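Local coordinates for proline dehydrogenase (PDB 3HAZ), which is a bifunctional flavoenzyme that probably oxidises proline to glutamate in two steps, through FAD-dependent proline dehydrogenase and NAD-dependent 1-pyrroline-5-carboxylate dehydrogenase activities, at residues 662-671 against 688-699; 949-957 against 965-973. All blocks are in the same frame, centred on the assembly; numbering follows the deposited sequence.

Contact 1. Residues 662-671 against 688-699; sequences PLAIFLGQVT and TPRIAREAVALL
Pro-662 meets Thr-688 where helices 664-671 and 689-699 begin, with short axes that run in roughly the same direction, 40° apart and 10.3 Å at closest approach. Strand 679-683, which pairs parallel with 641-656 and 709-711, joins them, as in the Rossmann-type NAD-binding domain of aldehyde dehydrogenases. Pro-662 CB sits 3.5 Å from Ile-691 CG2 and also touches Thr-688 CB. Leu-663 lies across Ile-691, and Leu-663 CB is tight against Ile-691 CD1 at 3.5 Å. Phe-666 is the central flat group. Its CG lies anti to the backbone N (chi1 175°), which carries the ring across to the second helix. Ala-692 CB lies over one face, offset toward the rim, in a CH-pi contact 4.0 Å from the ring centroid. Val-670 CG2 covers the opposite face, and Val-696 CG2 meets the edge at CZ. Further on, the Leu-667 and Leu-699 side chains lie alongside, pointing opposite ways, with Leu-667 CD2 3.5 Å from Leu-699 CD1. At the N-terminal end of the contact a water donates to Pro-662 O and Thr-688 O. The interface is otherwise apolar and buried, so the fit of methyls, leucines and ring probably sets the helix spacing beside the NAD site.

Contact 2. Residues 949-957 against 965-973; sequences AVVGVQPFG and GPKAGGPHY. With NAD (nicotinamide-adenine-dinucleotide), chain D; SO4 (sulfate ion), chain E.
Phe-956 and Ala-968 form a single antiparallel bridge between two parts of the long loop that joins strands 939-942 and 978-986 of the aldehyde dehydrogenase fold. Phe-956 N donates to Ala-968 O at 3.0 Å, an almost straight bond (166°). A second backbone bond runs from Gly-952 N to Gly-969 O. Gly-969 belongs to the type II turn 967-970, and Gly-970 CA packs 3.7 Å from Pro-955 CB, where a side chain on Gly-970 would clash. Lys-967 lies along the 955-957 backbone and bends at its end (chi4 -70°). Lys-967 NZ bonds Pro-955 O at 2.8 Å from above the carbonyl plane. The same NZ of Lys-967 reaches Gly-957 O at 3.1 Å, in the carbonyl plane and on a lone pair. An alanine in place of Lys-967 would probably leave these two carbonyls without their shared ammonium donor and open a gap beside Pro-955. Farther out, Lys-967 NZ also bonds Gly-938 O, and Asn-939 grips Pro-955 O and Gly-957 N. Glu-980 of the second subunit accepts from Lys-967 N. Phe-956 turns its CB away from 965-973, and its ring packs on Cys-794, the predicted active-site cysteine. There the ring edge meets the nicotinamide amide, with Phe-956 CE2 3.3 Å from NAD O7N.

Both contacts lie in the C-terminal aldehyde dehydrogenase part of the chain. Contact 1 comes first and closes a short excursion through strand 679-683, bringing helix 664-675 beside helix 689-702. The chain then runs on through the remaining strands of the NAD-binding sheet and the second mixed sheet before contact 2 opens. Contact 2 closes a tighter loop, with seven residues between its segments, in the link from strand 939-942 to strand 978-986. The two are in series and neither nest nor cross. Their centres are about 19 Å apart, and they touch where Gln-669 packs against Tyr-973. Helix 604-629 borders both. Together they join the helix pair beside the NAD site to the loop that lies near the predicted catalytic cysteine and meets the second subunit.

Contact 1. Residues 662-671 against 688-699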
loop_
_atom_site.group_PDB
_atom_site.type_symbol
_atom_site.label_atom_id
_atom_site.label_comp_id
_atom_site.label_asym_id
_atom_site.label_seq_id
_atom_site.Cartn_x
_atom_site.Cartn_y
_atom_site.Cartn_z
ATOM N N PRO A 662 25.520 36.291 -20.015
ATOM C CA PRO A 662 25.564 36.140 -21.472
ATOM C C PRO A 662 25.379 34.698 -21.896
ATOM O O PRO A 662 25.090 34.431 -23.060
ATOM C CB PRO A 662 26.992 36.584 -21.838
ATOM C CG PRO A 662 27.610 37.109 -20.604
ATOM C CD PRO A 662 26.848 36.561 -19.444
ATOM N N LEU A 663 25.579 33.775 -20.963
ATOM C CA LEU A 663 25.428 32.359 -21.264
ATOM C C LEU A 663 24.156 31.766 -20.665
ATOM O O LEU A 663 23.357 31.166 -21.382
ATOM C CB LEU A 663 26.648 31.566 -20.790
ATOM C CG LEU A 663 26.499 30.054 -20.967
ATOM C CD1 LEU A 663 26.398 29.734 -22.439
ATOM C CD2 LEU A 663 27.664 29.301 -20.323
ATOM N N ALA A 664 23.961 31.940 -19.360
ATOM C CA ALA A 664 22.882 31.234 -18.661
ATOM C C ALA A 664 21.493 31.780 -18.976
ATOM O O ALA A 664 20.559 31.015 -19.194
ATOM C CB ALA A 664 23.123 31.213 -17.150
ATOM N N ILE A 665 21.355 33.098 -18.985
ATOM C CA ILE A 665 20.070 33.708 -19.292
ATOM C C ILE A 665 19.788 33.551 -20.774
ATOM O O ILE A 665 18.649 33.318 -21.181
ATOM C CB ILE A 665 20.044 35.194 -18.897
ATOM C CG1 ILE A 665 19.910 35.320 -17.382
ATOM C CG2 ILE A 665 18.887 35.917 -19.589
ATOM C CD1 ILE A 665 19.791 36.741 -16.909
ATOM N N PHE A 666 20.842 33.668 -21.578
ATOM C CA PHE A 666 20.737 33.393 -23.002
ATOM C C PHE A 666 20.145 32.007 -23.233
ATOM O O PHE A 666 19.139 31.866 -23.928
ATOM C CB PHE A 666 22.100 33.500 -23.693
ATOM C CG PHE A 666 22.064 33.103 -25.143
ATOM C CD1 PHE A 666 21.697 34.021 -26.115
ATOM C CD2 PHE A 666 22.356 31.802 -25.527
ATOM C CE1 PHE A 666 21.642 33.655 -27.455
ATOM C CE2 PHE A 666 22.300 31.423 -26.867
ATOM C CZ PHE A 666 21.943 32.351 -27.830
ATOM N N LEU A 667 20.771 30.992 -22.640
ATOM C CA LEU A 667 20.349 29.603 -22.819
ATOM C C LEU A 667 19.043 29.276 -22.104
ATOM O O LEU A 667 18.246 28.482 -22.595
ATOM C CB LEU A 667 21.447 28.638 -22.360
ATOM C CG LEU A 667 22.565 28.401 -23.373
ATOM C CD1 LEU A 667 23.609 27.442 -22.821
ATOM C CD2 LEU A 667 21.973 27.869 -24.671
ATOM N N GLY A 668 18.837 29.875 -20.936
ATOM C CA GLY A 668 17.603 29.670 -20.202
ATOM C C GLY A 668 16.400 30.016 -21.065
ATOM O O GLY A 668 15.497 29.201 -21.249
ATOM N N GLN A 669 16.396 31.231 -21.604
ATOM C CA GLN A 669 15.288 31.701 -22.427
ATOM C C GLN A 669 15.143 30.861 -23.690
ATOM O O GLN A 669 14.036 30.510 -24.084
ATOM C CB GLN A 669 15.489 33.171 -22.798
ATOM C CG GLN A 669 15.568 34.090 -21.589
ATOM C CD GLN A 669 15.515 35.551 -21.962
ATOM O OE1 GLN A 669 14.810 36.329 -21.328
ATOM N NE2 GLN A 669 16.258 35.935 -22.998
ATOM N N VAL A 670 16.268 30.542 -24.319
ATOM C CA VAL A 670 16.252 29.825 -25.590
ATOM C C VAL A 670 15.750 28.386 -25.451
ATOM O O VAL A 670 14.857 27.965 -26.189
ATOM C CB VAL A 670 17.630 29.857 -26.270
ATOM C CG1 VAL A 670 17.669 28.879 -27.443
ATOM C CG2 VAL A 670 17.944 31.275 -26.746
ATOM N N THR A 671 16.304 27.650 -24.488
ATOM C CA THR A 671 15.922 26.258 -24.270
ATOM C C THR A 671 14.488 26.125 -23.756
ATOM O O THR A 671 13.822 25.136 -24.031
ATOM C CB THR A 671 16.883 25.527 -23.304
ATOM O OG1 THR A 671 16.897 26.195 -22.033
ATOM C CG2 THR A 671 18.297 25.476 -23.878
ATOM N N THR A 688 28.171 40.807 -25.960
ATOM C CA THR A 688 28.512 39.407 -25.708
ATOM C C THR A 688 28.000 38.413 -26.755
ATOM O O THR A 688 27.380 37.409 -26.405
ATOM C CB THR A 688 28.015 38.978 -24.313
ATOM O OG1 THR A 688 26.638 39.347 -24.160
ATOM C CG2 THR A 688 28.828 39.666 -23.235
ATOM N N PRO A 689 28.275 38.681 -28.043
ATOM C CA PRO A 689 27.818 37.800 -29.121
ATOM C C PRO A 689 28.628 36.507 -29.228
ATOM O O PRO A 689 28.089 35.508 -29.694
ATOM C CB PRO A 689 28.064 38.649 -30.373
ATOM C CG PRO A 689 29.234 39.499 -29.981
ATOM C CD PRO A 689 28.900 39.902 -28.583
ATOM N N ARG A 690 29.895 36.524 -28.826
ATOM C CA ARG A 690 30.749 35.357 -29.036
ATOM C C ARG A 690 30.270 34.137 -28.253
ATOM O O ARG A 690 30.079 33.058 -28.822
ATOM C CB ARG A 690 32.211 35.671 -28.714
ATOM N N ILE A 691 30.061 34.304 -26.953
ATOM C CA ILE A 691 29.591 33.186 -26.147
ATOM C C ILE A 691 28.215 32.714 -26.611
ATOM O O ILE A 691 27.918 31.521 -26.579
ATOM C CB ILE A 691 29.581 33.501 -24.631
ATOM C CG1 ILE A 691 29.245 32.237 -23.838
ATOM C CG2 ILE A 691 28.599 34.617 -24.311
ATOM C CD1 ILE A 691 29.630 32.315 -22.380
ATOM N N ALA A 692 27.385 33.653 -27.056
ATOM C CA ALA A 692 26.067 33.319 -27.583
ATOM C C ALA A 692 26.186 32.434 -28.822
ATOM O O ALA A 692 25.467 31.441 -28.958
ATOM C CB ALA A 692 25.287 34.582 -27.908
ATOM N N ARG A 693 27.094 32.795 -29.724
ATOM C CA ARG A 693 27.330 31.986 -30.914
ATOM C C ARG A 693 27.866 30.596 -30.542
ATOM O O ARG A 693 27.483 29.598 -31.146
ATOM C CB ARG A 693 28.273 32.697 -31.898
ATOM C CG ARG A 693 28.358 32.009 -33.264
ATOM C CD ARG A 693 29.029 32.883 -34.324
ATOM N NE ARG A 693 30.413 33.197 -33.984
ATOM C CZ ARG A 693 31.281 33.763 -34.818
ATOM N NH1 ARG A 693 30.909 34.078 -36.051
ATOM N NH2 ARG A 693 32.522 34.010 -34.418
ATOM N N GLU A 694 28.743 30.537 -29.542
ATOM C CA GLU A 694 29.255 29.255 -29.066
ATOM C C GLU A 694 28.124 28.399 -28.492
ATOM O O GLU A 694 28.053 27.197 -28.740
ATOM C CB GLU A 694 30.341 29.463 -28.008
ATOM C CG GLU A 694 31.639 30.053 -28.544
ATOM C CD GLU A 694 32.558 29.009 -29.155
ATOM O OE1 GLU A 694 32.087 27.892 -29.456
ATOM O OE2 GLU A 694 33.759 29.306 -29.332
ATOM N N ALA A 695 27.243 29.029 -27.724
ATOM C CA ALA A 695 26.116 28.330 -27.119
ATOM C C ALA A 695 25.190 27.741 -28.183
ATOM O O ALA A 695 24.809 26.571 -28.117
ATOM C CB ALA A 695 25.346 29.269 -26.198
ATOM N N VAL A 696 24.828 28.561 -29.164
ATOM C CA VAL A 696 23.966 28.112 -30.251
ATOM C C VAL A 696 24.580 26.924 -30.995
ATOM O O VAL A 696 23.902 25.931 -31.254
ATOM C CB VAL A 696 23.657 29.259 -31.238
ATOM C CG1 VAL A 696 23.018 28.719 -32.514
ATOM C CG2 VAL A 696 22.748 30.291 -30.576
ATOM N N ALA A 697 25.863 27.021 -31.332
ATOM C CA ALA A 697 26.529 25.920 -32.020
ATOM C C ALA A 697 26.497 24.670 -31.144
ATOM O O ALA A 697 26.359 23.549 -31.637
ATOM C CB ALA A 697 27.968 26.294 -32.390
ATOM N N LEU A 698 26.606 24.870 -29.836
ATOM C CA LEU A 698 26.559 23.754 -28.904
ATOM C C LEU A 698 25.168 23.122 -28.882
ATOM O O LEU A 698 25.037 21.899 -28.834
ATOM C CB LEU A 698 26.981 24.201 -27.496
ATOM C CG LEU A 698 27.061 23.127 -26.406
ATOM C CD1 LEU A 698 28.028 23.539 -25.299
ATOM C CD2 LEU A 698 25.680 22.824 -25.836
ATOM N N LEU A 699 24.131 23.955 -28.913
ATOM C CA LEU A 699 22.763 23.451 -28.929
ATOM C C LEU A 699 22.490 22.649 -30.196
ATOM O O LEU A 699 21.857 21.595 -30.141
ATOM C CB LEU A 699 21.755 24.592 -28.813
ATOM C CG LEU A 699 21.514 25.164 -27.412
ATOM C CD1 LEU A 699 20.563 26.339 -27.503
ATOM C CD2 LEU A 699 20.952 24.096 -26.486
HETATM O O HOH W 1 25.073 36.687 -25.019
#

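Contact 2. Residues 949-957 against 965-973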
loop_
_atom_site.group_PDB
_atom_site.type_symbol
_atom_site.label_atom_id
_atom_site.label_comp_id
_atom_site.label_asym_id
_atom_site.label_seq_id
_atom_site.Cartn_x
_atom_site.Cartn_y
_atom_site.Cartn_z
ATOM N N ALA A 949 20.384 33.063 -7.402
ATOM C CA ALA A 949 19.218 32.193 -7.426
ATOM C C ALA A 949 19.559 30.889 -8.139
ATOM O O ALA A 949 20.201 30.897 -9.190
ATOM C CB ALA A 949 18.051 32.883 -8.107
ATOM N N VAL A 950 19.144 29.771 -7.553
ATOM C CA VAL A 950 19.460 28.460 -8.096
ATOM C C VAL A 950 18.257 27.894 -8.850
ATOM O O VAL A 950 17.146 27.862 -8.322
ATOM C CB VAL A 950 19.893 27.485 -6.990
ATOM C CG1 VAL A 950 20.073 26.083 -7.561
ATOM C CG2 VAL A 950 21.189 27.975 -6.328
ATOM N N VAL A 951 18.487 27.454 -10.085
ATOM C CA VAL A 951 17.412 26.902 -10.926
ATOM C C VAL A 951 16.679 25.757 -10.225
ATOM O O VAL A 951 17.302 24.811 -9.731
ATOM C CB VAL A 951 17.947 26.406 -12.291
ATOM C CG1 VAL A 951 16.843 25.687 -13.078
ATOM C CG2 VAL A 951 18.536 27.576 -13.100
ATOM N N GLY A 952 15.354 25.856 -10.179
ATOM C CA GLY A 952 14.532 24.831 -9.567
ATOM C C GLY A 952 14.483 24.935 -8.054
ATOM O O GLY A 952 13.738 24.203 -7.404
ATOM N N VAL A 953 15.276 25.841 -7.492
ATOM C CA VAL A 953 15.329 26.021 -6.041
ATOM C C VAL A 953 14.775 27.391 -5.658
ATOM O O VAL A 953 13.855 27.490 -4.849
ATOM C CB VAL A 953 16.765 25.862 -5.519
ATOM C CG1 VAL A 953 16.829 26.101 -4.000
ATOM C CG2 VAL A 953 17.300 24.479 -5.885
ATOM N N GLN A 954 15.342 28.443 -6.241
ATOM C CA GLN A 954 14.754 29.776 -6.147
ATOM C C GLN A 954 14.249 30.225 -7.516
ATOM O O GLN A 954 14.976 30.896 -8.257
ATOM C CB GLN A 954 15.754 30.807 -5.600
ATOM C CG GLN A 954 16.167 30.563 -4.150
ATOM C CD GLN A 954 17.510 29.878 -4.031
ATOM O OE1 GLN A 954 18.353 29.992 -4.922
ATOM N NE2 GLN A 954 17.727 29.175 -2.916
ATOM N N PRO A 955 13.013 29.839 -7.871
ATOM C CA PRO A 955 12.430 30.397 -9.100
ATOM C C PRO A 955 12.582 31.902 -9.019
ATOM O O PRO A 955 12.214 32.501 -8.007
ATOM C CB PRO A 955 10.959 29.989 -9.007
ATOM C CG PRO A 955 10.997 28.695 -8.221
ATOM C CD PRO A 955 12.108 28.881 -7.207
ATOM N N PHE A 956 13.161 32.496 -10.051
ATOM C CA PHE A 956 13.610 33.867 -9.964
ATOM C C PHE A 956 12.841 34.795 -10.902
ATOM O O PHE A 956 12.598 34.459 -12.057
ATOM C CB PHE A 956 15.111 33.938 -10.249
ATOM C CG PHE A 956 15.669 35.323 -10.138
ATOM C CD1 PHE A 956 16.079 35.821 -8.910
ATOM C CD2 PHE A 956 15.770 36.138 -11.256
ATOM C CE1 PHE A 956 16.581 37.106 -8.796
ATOM C CE2 PHE A 956 16.280 37.425 -11.150
ATOM C CZ PHE A 956 16.686 37.906 -9.919
ATOM N N GLY A 957 12.472 35.968 -10.398
ATOM C CA GLY A 957 11.765 36.948 -11.200
ATOM C C GLY A 957 10.811 37.777 -10.365
ATOM O O GLY A 957 10.224 37.290 -9.397
ATOM N N GLY A 965 6.587 38.050 -15.112
ATOM C CA GLY A 965 6.402 36.630 -14.859
ATOM C C GLY A 965 6.156 35.935 -16.193
ATOM O O GLY A 965 6.038 36.604 -17.218
ATOM N N PRO A 966 6.109 34.592 -16.198
ATOM C CA PRO A 966 6.333 33.754 -15.017
ATOM C C PRO A 966 7.816 33.738 -14.648
ATOM O O PRO A 966 8.652 34.253 -15.396
ATOM C CB PRO A 966 5.900 32.352 -15.476
ATOM C CG PRO A 966 5.573 32.468 -16.943
ATOM C CD PRO A 966 6.042 33.793 -17.432
ATOM N N LYS A 967 8.126 33.146 -13.502
ATOM C CA LYS A 967 9.490 33.104 -12.989
ATOM C C LYS A 967 10.345 32.097 -13.750
ATOM O O LYS A 967 9.987 30.929 -13.850
ATOM C CB LYS A 967 9.481 32.724 -11.501
ATOM C CG LYS A 967 9.117 33.850 -10.527
ATOM C CD LYS A 967 8.865 33.240 -9.144
ATOM C CE LYS A 967 8.986 34.251 -7.996
ATOM N NZ LYS A 967 10.390 34.663 -7.791
ATOM N N ALA A 968 11.478 32.554 -14.274
ATOM C CA ALA A 968 12.474 31.658 -14.851
ATOM C C ALA A 968 12.938 30.638 -13.809
ATOM O O ALA A 968 13.055 30.959 -12.623
ATOM C CB ALA A 968 13.667 32.465 -15.366
ATOM N N GLY A 969 13.194 29.413 -14.253
ATOM C CA GLY A 969 13.690 28.362 -13.381
ATOM C C GLY A 969 12.679 27.919 -12.339
ATOM O O GLY A 969 13.052 27.427 -11.271
ATOM N N GLY A 970 11.398 28.111 -12.645
ATOM C CA GLY A 970 10.319 27.669 -11.776
ATOM C C GLY A 970 9.268 26.892 -12.561
ATOM O O GLY A 970 9.335 26.808 -13.789
ATOM N N PRO A 971 8.280 26.328 -11.859
ATOM C CA PRO A 971 7.325 25.397 -12.469
ATOM C C PRO A 971 6.246 26.053 -13.329
ATOM O O PRO A 971 5.467 25.329 -13.943
ATOM C CB PRO A 971 6.683 24.708 -11.259
ATOM C CG PRO A 971 6.806 25.697 -10.147
ATOM C CD PRO A 971 8.063 26.495 -10.413
ATOM N N HIS A 972 6.199 27.380 -13.386
ATOM C CA HIS A 972 5.162 28.052 -14.171
ATOM C C HIS A 972 5.699 28.680 -15.451
ATOM O O HIS A 972 4.974 29.377 -16.155
ATOM C CB HIS A 972 4.457 29.123 -13.333
ATOM C CG HIS A 972 3.827 28.586 -12.089
ATOM N ND1 HIS A 972 2.616 27.930 -12.095
ATOM C CD2 HIS A 972 4.246 28.595 -10.803
ATOM C CE1 HIS A 972 2.315 27.558 -10.863
ATOM N NE2 HIS A 972 3.288 27.949 -10.060
ATOM N N TYR A 973 6.965 28.418 -15.755
ATOM C CA TYR A 973 7.649 29.089 -16.861
ATOM C C TYR A 973 7.289 28.551 -18.248
ATOM O O TYR A 973 6.918 29.317 -19.144
ATOM C CB TYR A 973 9.158 28.987 -16.656
ATOM C CG TYR A 973 9.996 29.968 -17.447
ATOM C CD1 TYR A 973 9.898 31.340 -17.224
ATOM C CD2 TYR A 973 10.922 29.518 -18.384
ATOM C CE1 TYR A 973 10.686 32.239 -17.931
ATOM C CE2 TYR A 973 11.713 30.406 -19.092
ATOM C CZ TYR A 973 11.590 31.762 -18.862
ATOM O OH TYR A 973 12.379 32.636 -19.566
HETATM P PA NAD D . 19.037 46.566 -22.190
HETATM O O1A NAD D . 17.484 47.073 -22.040
HETATM O O2A NAD D . 19.930 47.729 -22.324
HETATM O O5B NAD D . 19.120 45.616 -23.561
HETATM C C5B NAD D . 19.172 44.203 -23.418
HETATM C C4B NAD D . 18.836 43.493 -24.739
HETATM O O4B NAD D . 17.721 44.088 -25.506
HETATM C C3B NAD D . 20.000 43.477 -25.812
HETATM O O3B NAD D . 20.359 42.281 -26.433
HETATM C C2B NAD D . 19.656 44.711 -26.642
HETATM O O2B NAD D . 20.426 45.030 -27.781
HETATM C C1B NAD D . 18.205 44.539 -26.768
HETATM N N9A NAD D . 17.543 45.797 -27.143
HETATM C C8A NAD D . 17.972 47.062 -26.900
HETATM N N7A NAD D . 17.006 47.962 -27.438
HETATM C C5A NAD D . 15.970 47.195 -28.018
HETATM C C6A NAD D . 14.798 47.556 -28.674
HETATM N N6A NAD D . 14.475 48.963 -28.850
HETATM N N1A NAD D . 13.958 46.599 -29.144
HETATM C C2A NAD D . 14.270 45.261 -28.972
HETATM N N3A NAD D . 15.423 44.903 -28.328
HETATM C C4A NAD D . 16.276 45.875 -27.850
HETATM O O3 NAD D . 19.476 45.607 -20.884
HETATM P PN NAD D . 21.093 45.298 -20.593
HETATM O O1N NAD D . 21.930 46.738 -20.583
HETATM O O2N NAD D . 21.624 44.409 -21.629
HETATM O O5D NAD D . 21.270 44.560 -19.107
HETATM C C5D NAD D . 21.046 45.306 -17.919
HETATM C C4D NAD D . 19.572 45.276 -17.464
HETATM O O4D NAD D . 18.857 43.973 -17.605
HETATM C C3D NAD D . 19.165 45.786 -16.015
HETATM O O3D NAD D . 18.240 46.840 -15.889
HETATM C C2D NAD D . 18.856 44.435 -15.333
HETATM O O2D NAD D . 18.393 44.376 -13.998
HETATM C C1D NAD D . 18.146 43.722 -16.410
HETATM N N1N NAD D . 18.194 42.283 -16.118
HETATM C C2N NAD D . 17.130 41.688 -15.415
HETATM C C3N NAD D . 17.179 40.263 -15.106
HETATM C C7N NAD D . 16.009 39.610 -14.347
HETATM O O7N NAD D . 15.947 38.435 -14.282
HETATM N N7N NAD D . 14.925 40.427 -13.841
HETATM C C4N NAD D . 18.348 39.451 -15.526
HETATM C C5N NAD D . 19.402 40.043 -16.227
HETATM C C6N NAD D . 19.355 41.488 -16.545
HETATM S S SO4 E . 21.280 36.327 -9.641
HETATM O O1 SO4 E . 20.228 35.918 -8.708
HETATM O O2 SO4 E . 20.712 37.254 -10.620
HETATM O O3 SO4 E . 22.368 36.995 -8.935
HETATM O O4 SO4 E . 21.815 35.141 -10.303
HETATM O O HOH W 2 15.997 30.256 -10.879
#